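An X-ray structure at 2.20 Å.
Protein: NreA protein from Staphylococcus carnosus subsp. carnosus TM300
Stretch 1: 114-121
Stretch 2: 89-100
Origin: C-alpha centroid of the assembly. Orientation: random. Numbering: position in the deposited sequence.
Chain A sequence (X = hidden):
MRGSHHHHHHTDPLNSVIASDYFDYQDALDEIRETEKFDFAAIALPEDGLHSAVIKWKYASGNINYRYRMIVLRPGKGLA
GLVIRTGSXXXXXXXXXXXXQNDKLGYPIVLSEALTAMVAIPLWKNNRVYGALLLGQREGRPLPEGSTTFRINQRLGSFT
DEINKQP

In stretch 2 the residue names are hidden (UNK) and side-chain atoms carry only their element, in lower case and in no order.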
# COMPACT_ATOMS: atom_id res chain seq x y z
N ALA A 114 0.61 10.78 -7.43
CA ALA A 114 0.49 10.71 -8.89
C ALA A 114 0.77 9.31 -9.45
O ALA A 114 1.50 9.15 -10.43
CB ALA A 114 1.39 11.74 -9.56
N LEU A 115 0.19 8.30 -8.81
CA LEU A 115 0.43 6.92 -9.20
C LEU A 115 -0.36 6.58 -10.46
O LEU A 115 -1.53 6.93 -10.57
CB LEU A 115 0.06 5.95 -8.07
CG LEU A 115 0.80 6.18 -6.75
CD1 LEU A 115 0.49 5.07 -5.74
CD2 LEU A 115 2.30 6.30 -6.97
N THR A 116 0.29 5.90 -11.40
CA THR A 116 -0.35 5.51 -12.65
C THR A 116 -0.59 4.01 -12.70
O THR A 116 -1.34 3.51 -13.54
CB THR A 116 0.49 5.96 -13.86
OG1 THR A 116 1.79 5.38 -13.78
CG2 THR A 116 0.62 7.47 -13.89
N ALA A 117 0.04 3.28 -11.78
CA ALA A 117 -0.16 1.84 -11.65
C ALA A 117 0.20 1.43 -10.22
O ALA A 117 1.09 2.03 -9.63
CB ALA A 117 0.72 1.09 -12.65
N MET A 118 -0.49 0.43 -9.68
CA MET A 118 -0.21 0.01 -8.30
C MET A 118 -0.64 -1.41 -7.93
O MET A 118 -1.54 -1.99 -8.53
CB MET A 118 -0.82 1.00 -7.30
CG MET A 118 -2.32 0.86 -7.17
SD MET A 118 -3.12 2.35 -6.56
CE MET A 118 -4.84 1.85 -6.57
N VAL A 119 0.04 -1.95 -6.93
CA VAL A 119 -0.35 -3.19 -6.27
C VAL A 119 -0.42 -2.91 -4.77
O VAL A 119 0.52 -2.37 -4.18
CB VAL A 119 0.68 -4.33 -6.49
CG1 VAL A 119 0.23 -5.60 -5.78
CG2 VAL A 119 0.88 -4.59 -7.97
N ALA A 120 -1.54 -3.27 -4.16
CA ALA A 120 -1.72 -3.09 -2.73
C ALA A 120 -1.86 -4.47 -2.12
O ALA A 120 -2.72 -5.24 -2.53
CB ALA A 120 -2.95 -2.24 -2.45
N ILE A 121 -1.03 -4.78 -1.14
CA ILE A 121 -1.01 -6.13 -0.57
C ILE A 121 -1.32 -6.14 0.93
O ILE A 121 -0.67 -5.44 1.70
CB ILE A 121 0.33 -6.82 -0.82
CG1 ILE A 121 0.58 -6.94 -2.33
CG2 ILE A 121 0.36 -8.19 -0.19
CD1 ILE A 121 2.01 -7.27 -2.67
N UNK A 89 -5.23 -8.96 -2.14
CA UNK A 89 -4.50 -7.87 -2.79
C UNK A 89 -5.35 -7.17 -3.85
O UNK A 89 -6.29 -7.77 -4.37
c UNK A 89 -1.90 -9.94 -4.80
n UNK A 89 0.33 -11.47 -2.32
c UNK A 89 -0.07 -10.91 -3.45
n UNK A 89 0.81 -10.70 -4.43
c UNK A 89 -3.17 -8.35 -3.37
c UNK A 89 -3.27 -9.34 -4.51
n UNK A 89 -1.34 -10.57 -3.61
N UNK A 90 -5.03 -5.92 -4.14
CA UNK A 90 -5.66 -5.20 -5.24
C UNK A 90 -4.62 -4.77 -6.27
O UNK A 90 -3.61 -4.16 -5.92
c UNK A 90 -6.44 -3.98 -4.76
n UNK A 90 -9.74 -2.38 -7.11
c UNK A 90 -7.91 -2.00 -5.44
c UNK A 90 -7.17 -3.25 -5.90
c UNK A 90 -8.76 -1.39 -6.55
N UNK A 91 -4.87 -5.10 -7.53
CA UNK A 91 -3.91 -4.81 -8.59
C UNK A 91 -4.52 -3.86 -9.61
O UNK A 91 -5.58 -4.12 -10.18
c UNK A 91 -3.44 -6.09 -9.29
c UNK A 91 -2.70 -6.98 -8.29
c UNK A 91 -2.81 -8.45 -8.58
c UNK A 91 -2.54 -5.76 -10.46
N UNK A 92 -3.84 -2.74 -9.84
CA UNK A 92 -4.30 -1.77 -10.81
C UNK A 92 -3.21 -1.47 -11.83
O UNK A 92 -2.30 -0.70 -11.56
c UNK A 92 -4.73 -0.46 -10.15
c UNK A 92 -5.70 -0.73 -9.02
c UNK A 92 -5.34 0.47 -11.20
N UNK A 93 -3.33 -2.08 -13.01
CA UNK A 93 -2.34 -1.90 -14.07
C UNK A 93 -2.37 -0.47 -14.61
O UNK A 93 -1.33 0.08 -14.97
c UNK A 93 -2.59 -2.89 -15.22
c UNK A 93 -2.72 -4.34 -14.79
c UNK A 93 -1.38 -5.04 -14.60
o UNK A 93 -0.33 -4.40 -14.80
o UNK A 93 -1.39 -6.25 -14.26
N UNK A 94 -3.56 0.12 -14.68
CA UNK A 94 -3.76 1.43 -15.29
C UNK A 94 -4.74 2.26 -14.48
O UNK A 94 -5.96 2.15 -14.64
o UNK A 94 -4.25 2.51 -18.77
o UNK A 94 -4.26 3.67 -16.92
c UNK A 94 -4.25 2.58 -17.53
c UNK A 94 -4.25 1.27 -16.74
N UNK A 95 -4.20 3.10 -13.60
CA UNK A 95 -5.03 3.87 -12.68
C UNK A 95 -5.99 4.80 -13.41
O UNK A 95 -7.18 4.86 -13.08
c UNK A 95 -5.02 5.62 -10.88
c UNK A 95 -4.16 4.65 -11.68
c UNK A 95 -3.44 3.69 -10.75
N UNK A 96 -5.49 5.52 -14.41
CA UNK A 96 -6.29 6.50 -15.14
C UNK A 96 -7.51 5.88 -15.81
O UNK A 96 -8.56 6.51 -15.90
o UNK A 96 -3.21 8.04 -16.24
o UNK A 96 -4.45 8.51 -14.48
c UNK A 96 -4.29 7.97 -15.60
c UNK A 96 -5.44 7.21 -16.20
N UNK A 97 -7.36 4.64 -16.27
CA UNK A 97 -8.40 3.98 -17.03
C UNK A 97 -9.27 3.03 -16.20
O UNK A 97 -10.42 2.79 -16.55
c UNK A 97 -7.78 3.23 -18.21
N UNK A 98 -8.72 2.50 -15.11
CA UNK A 98 -9.42 1.46 -14.34
C UNK A 98 -10.19 1.99 -13.13
O UNK A 98 -11.16 1.36 -12.69
c UNK A 98 -8.45 0.37 -13.88
c UNK A 98 -7.79 -0.43 -15.00
o UNK A 98 -5.67 -1.55 -14.95
c UNK A 98 -6.82 -1.48 -14.46
o UNK A 98 -7.20 -2.23 -13.54
N UNK A 99 -9.76 3.12 -12.58
CA UNK A 99 -10.45 3.72 -11.44
C UNK A 99 -11.42 4.83 -11.87
O UNK A 99 -11.08 5.68 -12.68
c UNK A 99 -8.45 3.32 -9.78
c UNK A 99 -7.60 4.04 -8.77
c UNK A 99 -9.46 4.29 -10.42
c UNK A 99 -9.16 2.14 -9.14
N UNK A 100 -12.62 4.81 -11.30
CA UNK A 100 -13.58 5.89 -11.51
C UNK A 100 -13.12 7.15 -10.78
O UNK A 100 -12.18 7.12 -9.98
o UNK A 100 -14.96 5.35 -9.61
c UNK A 100 -14.96 5.49 -11.02
O HOH W 1 -0.17 2.04 -16.32
O HOH W 2 -2.74 5.09 -15.56

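Position 89 carries three carbons in a row, then a nitrogen, then a carbon bearing two more nitrogens, a flat group with Ile121 over one face. This planar guanidinium identifies Arg89. CG2 of Ile121 lies 3.9 Å from Arg89 NH2, while the guanidinium nitrogens are hydrogen-bonded elsewhere in the structure.

Position 90 has four carbons in an unbranched chain ending in nitrogen, so it is Lys90. Its backbone pairs with Ala120 in both directions: Lys90 N donates to Ala120 O and Ala120 N to Lys90 O, each at 2.9 Å. The amine end leads away from stretch 1.

At position 91, four carbons fork at the first, one arm is two carbons long, and the side chain touches Val119; this is Ile91. It faces Val119 in a non-hydrogen-bonded pair, where Ile91 CG1 lies 4.1 Å from Val119 CG1.

Position 92 shows one carbon carrying two others, packed against the Met118 side chain, the mark of Val92. Val92 N donates to Met118 O and Met118 N to Val92 O, both at 2.8 Å, and Val92 CG2 packs 3.7 Å from Met118 CE.

Position 93 has three carbons, the last bearing two oxygens: Glu93. Its CA-to-CB bond points away, but Glu93 O comes within 3.3 Å of Ala117 CB and accepts from water 1.

The two carbons and terminal oxygen pair at position 94 give Asp94. It caps the helix that follows, and its OD1 accepts a bond from water 2, which also donates to Thr116 O.

Position 95, again one carbon carrying two, points toward stretch 1, with its CB 3.7 Å from Leu115 O. It is Val95, whose N donates to Thr116 O at 2.9 Å.

Position 96 has two carbons and two oxygens, hence Asp96. The single carbon at position 97, out of reach of stretch 1, denotes Ala97, whose N makes a weak capping bond to Asp94 OD1 at 3.3 Å. Three carbons and two oxygens at position 98 make Glu98; its OE2 accepts from Asp94 N at 2.7 Å.

Position 99 has four carbons forked at the second, touching Met118: Leu99. Leu99 CD1 lies 4.2 Å from Met118 CE. One carbon and one oxygen at position 100 mark Ser100, an N-cap beyond reach of stretch 1.

The contact is an antiparallel strand pair that ends in a helix start. Four backbone bonds fix the register, and a fifth, from Val95 to Thr116, holds the first helical residue against the corner of stretch 1. Met118 packs on Val92, Val95 and, just past the helix, Leu99.

Stretch 2, residues 89-100: RKIVEDVDAELS
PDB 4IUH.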